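Local coordinates for putative enoyl-CoA hydratase/isomerase (Bordetella parapertussis, PDB 3ISA), which probably acts on acyl-CoA thioesters as a hydratase or isomerase of the crotonase family, though its own reaction and substrate are not established, at residues 75-80 with 232-237; 138-143 with 226-231. One frame throughout, in Å; residues are numbered along the deposited sequence. Where two conformers were deposited one is given.

Interaction 1. Residues 75-80 with 232-237; sequences QSEGDL and GFKARI
The first turns of helices 77-95 and 233-241 face each other, closest at Glu77 and Lys234, whose CA atoms are 6.3 Å apart. Ser76, the N-cap of the first, forms a capping box with Asp79; Gly232 is the N-cap of the second. Glu77 bends at chi2 (-78°) and brings its carboxylate to that second helix start. There Glu77 OE2 accepts a hydrogen bond from Lys234 N at 3.0 Å through its syn lone pair, bent to 140° at the hydrogen. Glu77 OE1 accepts a hydrogen bond from a water, which accepts one from Ala235 N at 3.0 Å. The Lys234 chain runs across Leu80, with its CG 3.7 Å from Leu80 CD1. Lys234 NZ donates to Gln75 O at 2.8 Å, from above the carbonyl plane, and also bonds Glu73 O. Beside these polar bonds, Leu80 CB meets the Phe233 ring edge at CE2, 3.7 Å away. Ile237 CD1 lies over one face of that ring. The charged ends of Glu77 and Lys234 do not pair: OE1 and NZ are 6.5 Å apart. The carboxylate binds first-turn N-H groups, where the helix dipole would probably stabilise its charge, while two backbone carbonyls hold the ammonium group.

Interaction 2. Residues 138-143 with 226-231; sequences FGLVLG and RSAAQP
Ser227 points from the end of helix 217-229 toward the loop 138-143. Its OG sits between its own backbone N and carbonyl carbon (chi1 75°), the crowded position. From there Ser227 OG accepts a hydrogen bond from Val141 N at 3.0 Å, nearly straight at 164° at the hydrogen. The same hydroxyl also bonds Leu224 O, one turn back in its own helix. Ser227 CB touches Gly139 O at 3.2 Å and Val141 CG2 at 3.7 Å. Leu140 has CG anti to its backbone N, and the turn at chi2 brings CD1 to 3.9 Å from Ser227 OG and 4.3 Å from Ala228 CB. In this crotonase-like fold the contact joins the connection between strand 130-132 and helix 144-151 to the C-terminal helices. Leu140 also touches Met84 of helix 77-95, and Val141 meets Thr207 of a third subunit. Gly139 runs at positive phi (87°), and a CB there would point at the helix. Two waters lie between the backbones beside it. One is within hydrogen-bonding distance of Phe138 O and of Ser227 O, 2.9 Å from the latter. The other approaches Ser227 O at 2.6 Å and Gly139 O more distantly.

How the interactions relate
From the N terminus, the chain first passes 75-80, at the start of helix 77-95. It then reaches 138-143, the connection that leads into helix 144-151. After further helices it arrives at 226-231, which closes the loop of interaction 2 at the end of helix 217-229. The next residues, 232-237, start helix 233-241 and close the larger loop of interaction 1. Interaction 2 is thus nested inside interaction 1, and their centres lie about 10 Å apart. Arg236 joins them: NH1 probably bonds Pro231 O, and NE probably bonds Phe138 O. Phe233 packs on Ala228. Together they tie helix 77-95 and the 138-143 connection to the two C-terminal helices, beside a second subunit.

Interaction 1. Residues 75-80 with 232-237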
ATOM      1  N   GLN D  75      20.417  28.300 -19.865  1.00 29.65           N
ATOM      2  CA  GLN D  75      19.122  27.618 -19.829  1.00 27.09           C
ATOM      3  C   GLN D  75      18.357  28.062 -18.597  1.00 25.11           C
ATOM      4  O   GLN D  75      18.959  28.388 -17.576  1.00 26.62           O
ATOM      5  CB  GLN D  75      19.299  26.106 -19.873  1.00 31.17           C
ATOM      6  CG  GLN D  75      19.890  25.627 -21.205  1.00 30.53           C
ATOM      7  CD  GLN D  75      19.868  24.130 -21.360  1.00 39.75           C
ATOM      8  OE1 GLN D  75      19.205  23.431 -20.600  1.00 28.04           O
ATOM      9  NE2 GLN D  75      20.588  23.621 -22.362  1.00 36.25           N
ATOM     10  N   SER D  76      17.034  28.097 -18.689  1.00 23.04           N
ATOM     11  CA  SER D  76      16.231  28.562 -17.562  1.00 22.36           C
ATOM     12  C   SER D  76      16.092  27.476 -16.505  1.00 22.09           C
ATOM     13  O   SER D  76      16.417  26.315 -16.768  1.00 17.84           O
ATOM     14  CB  SER D  76      14.845  28.997 -18.043  1.00 22.84           C
ATOM     15  OG  SER D  76      14.118  27.866 -18.515  1.00 20.27           O
ATOM     16  N   GLU D  77      15.594  27.855 -15.324  1.00 21.15           N
ATOM     17  CA  GLU D  77      15.278  26.901 -14.259  0.50 22.70           C
ATOM     18  C   GLU D  77      14.337  25.822 -14.780  1.00 23.36           C
ATOM     19  O   GLU D  77      14.506  24.643 -14.467  1.00 20.68           O
ATOM     20  CB  GLU D  77      14.621  27.599 -13.055  0.50 26.95           C
ATOM     21  CG  GLU D  77      15.442  28.696 -12.377  0.50 30.18           C
ATOM     22  CD  GLU D  77      16.549  28.183 -11.461  0.50 31.87           C
ATOM     23  OE1 GLU D  77      17.050  28.982 -10.644  0.50 37.60           O
ATOM     24  OE2 GLU D  77      16.931  26.999 -11.545  0.50 42.78           O
ATOM     25  N   GLY D  78      13.357  26.251 -15.580  1.00 23.06           N
ATOM     26  CA  GLY D  78      12.370  25.371 -16.215  1.00 17.82           C
ATOM     27  C   GLY D  78      13.007  24.383 -17.185  1.00 21.06           C
ATOM     28  O   GLY D  78      12.706  23.179 -17.157  1.00 21.56           O
ATOM     29  N   ASP D  79      13.877  24.899 -18.047  1.00 16.43           N
ATOM     30  CA  ASP D  79      14.625  24.088 -19.005  1.00 20.45           C
ATOM     31  C   ASP D  79      15.353  22.952 -18.297  1.00 19.05           C
ATOM     32  O   ASP D  79      15.332  21.822 -18.774  1.00 16.57           O
ATOM     33  CB  ASP D  79      15.679  24.935 -19.722  1.00 21.32           C
ATOM     34  CG  ASP D  79      15.094  25.949 -20.684  1.00 28.90           C
ATOM     35  OD1 ASP D  79      13.948  25.776 -21.168  1.00 23.24           O
ATOM     36  OD2 ASP D  79      15.821  26.932 -20.955  1.00 27.85           O
ATOM     37  N   LEU D  80      16.011  23.274 -17.176  1.00 16.88           N
ATOM     38  CA  LEU D  80      16.812  22.300 -16.428  1.00 19.50           C
ATOM     39  C   LEU D  80      15.922  21.249 -15.760  1.00 20.02           C
ATOM     40  O   LEU D  80      16.250  20.052 -15.766  1.00 16.91           O
ATOM     41  CB  LEU D  80      17.684  23.005 -15.385  1.00 22.41           C
ATOM     42  CG  LEU D  80      18.695  23.997 -15.975  1.00 25.24           C
ATOM     43  CD1 LEU D  80      19.390  24.742 -14.839  1.00 33.61           C
ATOM     44  CD2 LEU D  80      19.701  23.317 -16.912  1.00 28.99           C
ATOM     45  N   GLY D 232      16.002  28.390  -6.756  1.00 25.83           N
ATOM     46  CA  GLY D 232      17.452  28.468  -6.561  1.00 26.91           C
ATOM     47  C   GLY D 232      18.244  27.260  -7.044  1.00 27.47           C
ATOM     48  O   GLY D 232      19.419  27.125  -6.694  1.00 27.21           O
ATOM     49  N   PHE D 233      17.612  26.408  -7.858  1.00 27.97           N
ATOM     50  CA  PHE D 233      18.231  25.187  -8.445  1.00 27.94           C
ATOM     51  C   PHE D 233      19.536  25.495  -9.163  1.00 25.92           C
ATOM     52  O   PHE D 233      20.580  24.883  -8.887  1.00 25.26           O
ATOM     53  CB  PHE D 233      17.224  24.486  -9.398  1.00 32.35           C
ATOM     54  CG  PHE D 233      17.704  23.160  -9.986  1.00 32.30           C
ATOM     55  CD1 PHE D 233      18.292  22.182  -9.190  1.00 32.40           C
ATOM     56  CD2 PHE D 233      17.505  22.881 -11.339  1.00 36.76           C
ATOM     57  CE1 PHE D 233      18.711  20.938  -9.740  1.00 31.68           C
ATOM     58  CE2 PHE D 233      17.917  21.653 -11.901  1.00 35.82           C
ATOM     59  CZ  PHE D 233      18.520  20.684 -11.095  1.00 28.21           C
ATOM     60  N   LYS D 234      19.462  26.475 -10.053  1.00 23.27           N
ATOM     61  CA  LYS D 234      20.589  26.919 -10.858  1.00 28.09           C
ATOM     62  C   LYS D 234      21.757  27.419 -10.011  1.00 26.07           C
ATOM     63  O   LYS D 234      22.925  27.095 -10.298  1.00 23.10           O
ATOM     64  CB  LYS D 234      20.121  28.018 -11.801  1.00 32.37           C
ATOM     65  CG  LYS D 234      20.604  27.861 -13.200  1.00 33.10           C
ATOM     66  CD  LYS D 234      19.933  28.855 -14.107  1.00 39.64           C
ATOM     67  CE  LYS D 234      20.943  29.404 -15.073  1.00 34.19           C
ATOM     68  NZ  LYS D 234      20.312  30.280 -16.088  1.00 30.56           N
ATOM     69  N   ALA D 235      21.437  28.194  -8.972  1.00 24.81           N
ATOM     70  CA  ALA D 235      22.445  28.691  -8.032  1.00 24.79           C
ATOM     71  C   ALA D 235      23.112  27.555  -7.255  1.00 25.72           C
ATOM     72  O   ALA D 235      24.329  27.592  -7.035  1.00 25.89           O
ATOM     73  CB  ALA D 235      21.844  29.731  -7.076  1.00 27.21           C
ATOM     74  N   ARG D 236      22.328  26.535  -6.876  1.00 23.44           N
ATOM     75  CA  ARG D 236      22.853  25.350  -6.179  1.00 23.24           C
ATOM     76  C   ARG D 236      23.837  24.591  -7.074  1.00 23.17           C
ATOM     77  O   ARG D 236      24.911  24.142  -6.619  1.00 20.97           O
ATOM     78  CB  ARG D 236      21.712  24.407  -5.739  1.00 23.00           C
ATOM     79  CG  ARG D 236      20.841  24.929  -4.585  1.00 36.64           C
ATOM     80  CD  ARG D 236      19.899  23.850  -4.035  1.00 30.06           C
ATOM     81  NE  ARG D 236      18.927  23.320  -5.012  1.00 34.10           N
ATOM     82  CZ  ARG D 236      17.728  23.856  -5.275  1.00 45.81           C
ATOM     83  NH1 ARG D 236      17.333  24.976  -4.676  1.00 30.58           N
ATOM     84  NH2 ARG D 236      16.916  23.281  -6.164  1.00 36.41           N
ATOM     85  N   ILE D 237      23.470  24.452  -8.345  1.00 20.69           N
ATOM     86  CA  ILE D 237      24.363  23.862  -9.347  1.00 22.90           C
ATOM     87  C   ILE D 237      25.685  24.663  -9.463  1.00 19.04           C
ATOM     88  O   ILE D 237      26.783  24.084  -9.399  1.00 22.52           O
ATOM     89  CB  ILE D 237      23.640  23.727 -10.722  1.00 23.01           C
ATOM     90  CG1 ILE D 237      22.486  22.703 -10.633  1.00 23.12           C
ATOM     91  CG2 ILE D 237      24.617  23.330 -11.821  1.00 22.82           C
ATOM     92  CD1 ILE D 237      21.570  22.652 -11.872  1.00 25.98           C
TER
HETATM   93  O   HOH W   1      19.008  29.941  -9.106  1.00 24.87           O

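Interaction 2. Residues 138-143 with 226-231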
ATOM      1  N   PHE D 138      23.806  19.411  -4.633  1.00 20.92           N
ATOM      2  CA  PHE D 138      23.022  20.556  -5.078  1.00 19.84           C
ATOM      3  C   PHE D 138      21.526  20.296  -4.960  1.00 21.67           C
ATOM      4  O   PHE D 138      20.722  20.932  -5.640  1.00 23.82           O
ATOM      5  CB  PHE D 138      23.437  21.083  -6.472  1.00 22.17           C
ATOM      6  CG  PHE D 138      23.412  20.051  -7.583  1.00 24.50           C
ATOM      7  CD1 PHE D 138      22.269  19.873  -8.375  1.00 24.35           C
ATOM      8  CD2 PHE D 138      24.557  19.309  -7.889  1.00 24.10           C
ATOM      9  CE1 PHE D 138      22.263  18.944  -9.421  1.00 27.49           C
ATOM     10  CE2 PHE D 138      24.556  18.383  -8.932  1.00 29.90           C
ATOM     11  CZ  PHE D 138      23.406  18.195  -9.693  1.00 26.77           C
ATOM     12  N   GLY D 139      21.180  19.343  -4.090  1.00 20.63           N
ATOM     13  CA  GLY D 139      19.793  19.112  -3.692  1.00 19.91           C
ATOM     14  C   GLY D 139      19.018  18.172  -4.607  1.00 22.03           C
ATOM     15  O   GLY D 139      17.837  17.940  -4.383  1.00 19.70           O
ATOM     16  N   LEU D 140      19.680  17.631  -5.632  1.00 18.24           N
ATOM     17  CA  LEU D 140      19.025  16.733  -6.596  1.00 21.65           C
ATOM     18  C   LEU D 140      18.728  15.338  -6.018  1.00 22.42           C
ATOM     19  O   LEU D 140      19.622  14.689  -5.473  1.00 21.99           O
ATOM     20  CB  LEU D 140      19.883  16.588  -7.857  1.00 19.93           C
ATOM     21  CG  LEU D 140      19.219  15.789  -8.982  1.00 24.73           C
ATOM     22  CD1 LEU D 140      18.092  16.601  -9.616  1.00 19.26           C
ATOM     23  CD2 LEU D 140      20.256  15.363 -10.008  1.00 27.13           C
ATOM     24  N   VAL D 141      17.479  14.879  -6.146  1.00 18.13           N
ATOM     25  CA  VAL D 141      17.114  13.551  -5.662  1.00 16.85           C
ATOM     26  C   VAL D 141      16.779  12.661  -6.859  1.00 21.04           C
ATOM     27  O   VAL D 141      15.618  12.602  -7.297  1.00 15.53           O
ATOM     28  CB  VAL D 141      15.953  13.597  -4.616  1.00 19.35           C
ATOM     29  CG1 VAL D 141      15.615  12.179  -4.103  1.00 15.60           C
ATOM     30  CG2 VAL D 141      16.290  14.534  -3.430  1.00 20.70           C
ATOM     31  N   LEU D 142      17.804  11.989  -7.392  1.00 15.68           N
ATOM     32  CA  LEU D 142      17.687  11.224  -8.645  1.00 17.92           C
ATOM     33  C   LEU D 142      18.257   9.814  -8.480  1.00 18.71           C
ATOM     34  O   LEU D 142      19.432   9.651  -8.106  1.00 18.48           O
ATOM     35  CB  LEU D 142      18.439  11.944  -9.786  1.00 14.93           C
ATOM     36  CG  LEU D 142      18.484  11.222 -11.142  1.00 18.18           C
ATOM     37  CD1 LEU D 142      17.076  11.196 -11.738  1.00 15.55           C
ATOM     38  CD2 LEU D 142      19.488  11.883 -12.104  1.00 17.34           C
ATOM     39  N   GLY D 143      17.437   8.806  -8.776  1.00 18.47           N
ATOM     40  CA  GLY D 143      17.883   7.401  -8.738  1.00 16.94           C
ATOM     41  C   GLY D 143      18.029   6.832  -7.339  1.00 18.66           C
ATOM     42  O   GLY D 143      18.496   5.694  -7.161  1.00 15.82           O
ATOM     43  N   ARG D 226      10.212  17.515  -7.202  1.00 15.13           N
ATOM     44  CA  ARG D 226      10.288  18.422  -6.053  1.00 15.09           C
ATOM     45  C   ARG D 226      11.699  18.968  -5.873  1.00 20.50           C
ATOM     46  O   ARG D 226      11.867  20.163  -5.690  1.00 20.77           O
ATOM     47  CB  ARG D 226       9.831  17.759  -4.754  1.00 18.64           C
ATOM     48  CG  ARG D 226       8.345  17.514  -4.704  1.00 17.15           C
ATOM     49  CD  ARG D 226       7.808  17.250  -3.310  1.00 20.21           C
ATOM     50  NE  ARG D 226       6.447  16.745  -3.428  1.00 22.16           N
ATOM     51  CZ  ARG D 226       6.128  15.460  -3.466  1.00 20.98           C
ATOM     52  NH1 ARG D 226       7.080  14.525  -3.371  1.00 22.00           N
ATOM     53  NH2 ARG D 226       4.852  15.111  -3.621  1.00 19.33           N
ATOM     54  N   SER D 227      12.698  18.084  -5.943  1.00 17.94           N
ATOM     55  CA  SER D 227      14.105  18.470  -5.721  1.00 19.13           C
ATOM     56  C   SER D 227      14.618  19.481  -6.751  1.00 19.32           C
ATOM     57  O   SER D 227      15.283  20.455  -6.391  1.00 23.09           O
ATOM     58  CB  SER D 227      15.007  17.225  -5.659  1.00 16.12           C
ATOM     59  OG  SER D 227      15.236  16.637  -6.924  1.00 20.80           O
ATOM     60  N   ALA D 228      14.305  19.255  -8.023  1.00 18.63           N
ATOM     61  CA  ALA D 228      14.779  20.117  -9.106  1.00 20.16           C
ATOM     62  C   ALA D 228      13.918  21.394  -9.285  1.00 21.56           C
ATOM     63  O   ALA D 228      14.349  22.347  -9.927  1.00 28.17           O
ATOM     64  CB  ALA D 228      14.857  19.327 -10.397  1.00 19.59           C
ATOM     65  N   ALA D 229      12.712  21.398  -8.713  1.00 17.87           N
ATOM     66  CA  ALA D 229      11.815  22.559  -8.796  1.00 18.91           C
ATOM     67  C   ALA D 229      11.930  23.560  -7.630  1.00 26.30           C
ATOM     68  O   ALA D 229      11.306  24.628  -7.678  1.00 27.14           O
ATOM     69  CB  ALA D 229      10.351  22.111  -8.961  1.00 18.02           C
ATOM     70  N   GLN D 230      12.679  23.213  -6.580  1.00 23.23           N
ATOM     71  CA  GLN D 230      12.921  24.155  -5.474  1.00 26.60           C
ATOM     72  C   GLN D 230      13.584  25.414  -6.059  1.00 25.73           C
ATOM     73  O   GLN D 230      14.562  25.295  -6.811  1.00 23.22           O
ATOM     74  CB  GLN D 230      13.848  23.561  -4.401  1.00 28.01           C
ATOM     75  CG  GLN D 230      13.365  22.290  -3.697  1.00 34.97           C
ATOM     76  CD  GLN D 230      12.093  22.473  -2.869  1.00 43.12           C
ATOM     77  OE1 GLN D 230      11.791  23.572  -2.385  1.00 41.80           O
ATOM     78  NE2 GLN D 230      11.341  21.378  -2.695  1.00 31.55           N
ATOM     79  N   PRO D 231      13.027  26.613  -5.768  1.00 26.76           N
ATOM     80  CA  PRO D 231      13.697  27.856  -6.183  1.00 23.29           C
ATOM     81  C   PRO D 231      15.193  27.863  -5.842  1.00 23.07           C
ATOM     82  O   PRO D 231      15.586  27.357  -4.793  1.00 24.14           O
ATOM     83  CB  PRO D 231      12.942  28.922  -5.387  1.00 26.49           C
ATOM     84  CG  PRO D 231      11.529  28.384  -5.384  1.00 27.81           C
ATOM     85  CD  PRO D 231      11.749  26.906  -5.082  1.00 24.23           C
TER
HETATM   86  O   HOH W   2      18.135  20.555  -6.599  1.00 36.80           O
HETATM   87  O   HOH W   3      16.350  20.866  -4.110  1.00 34.62           O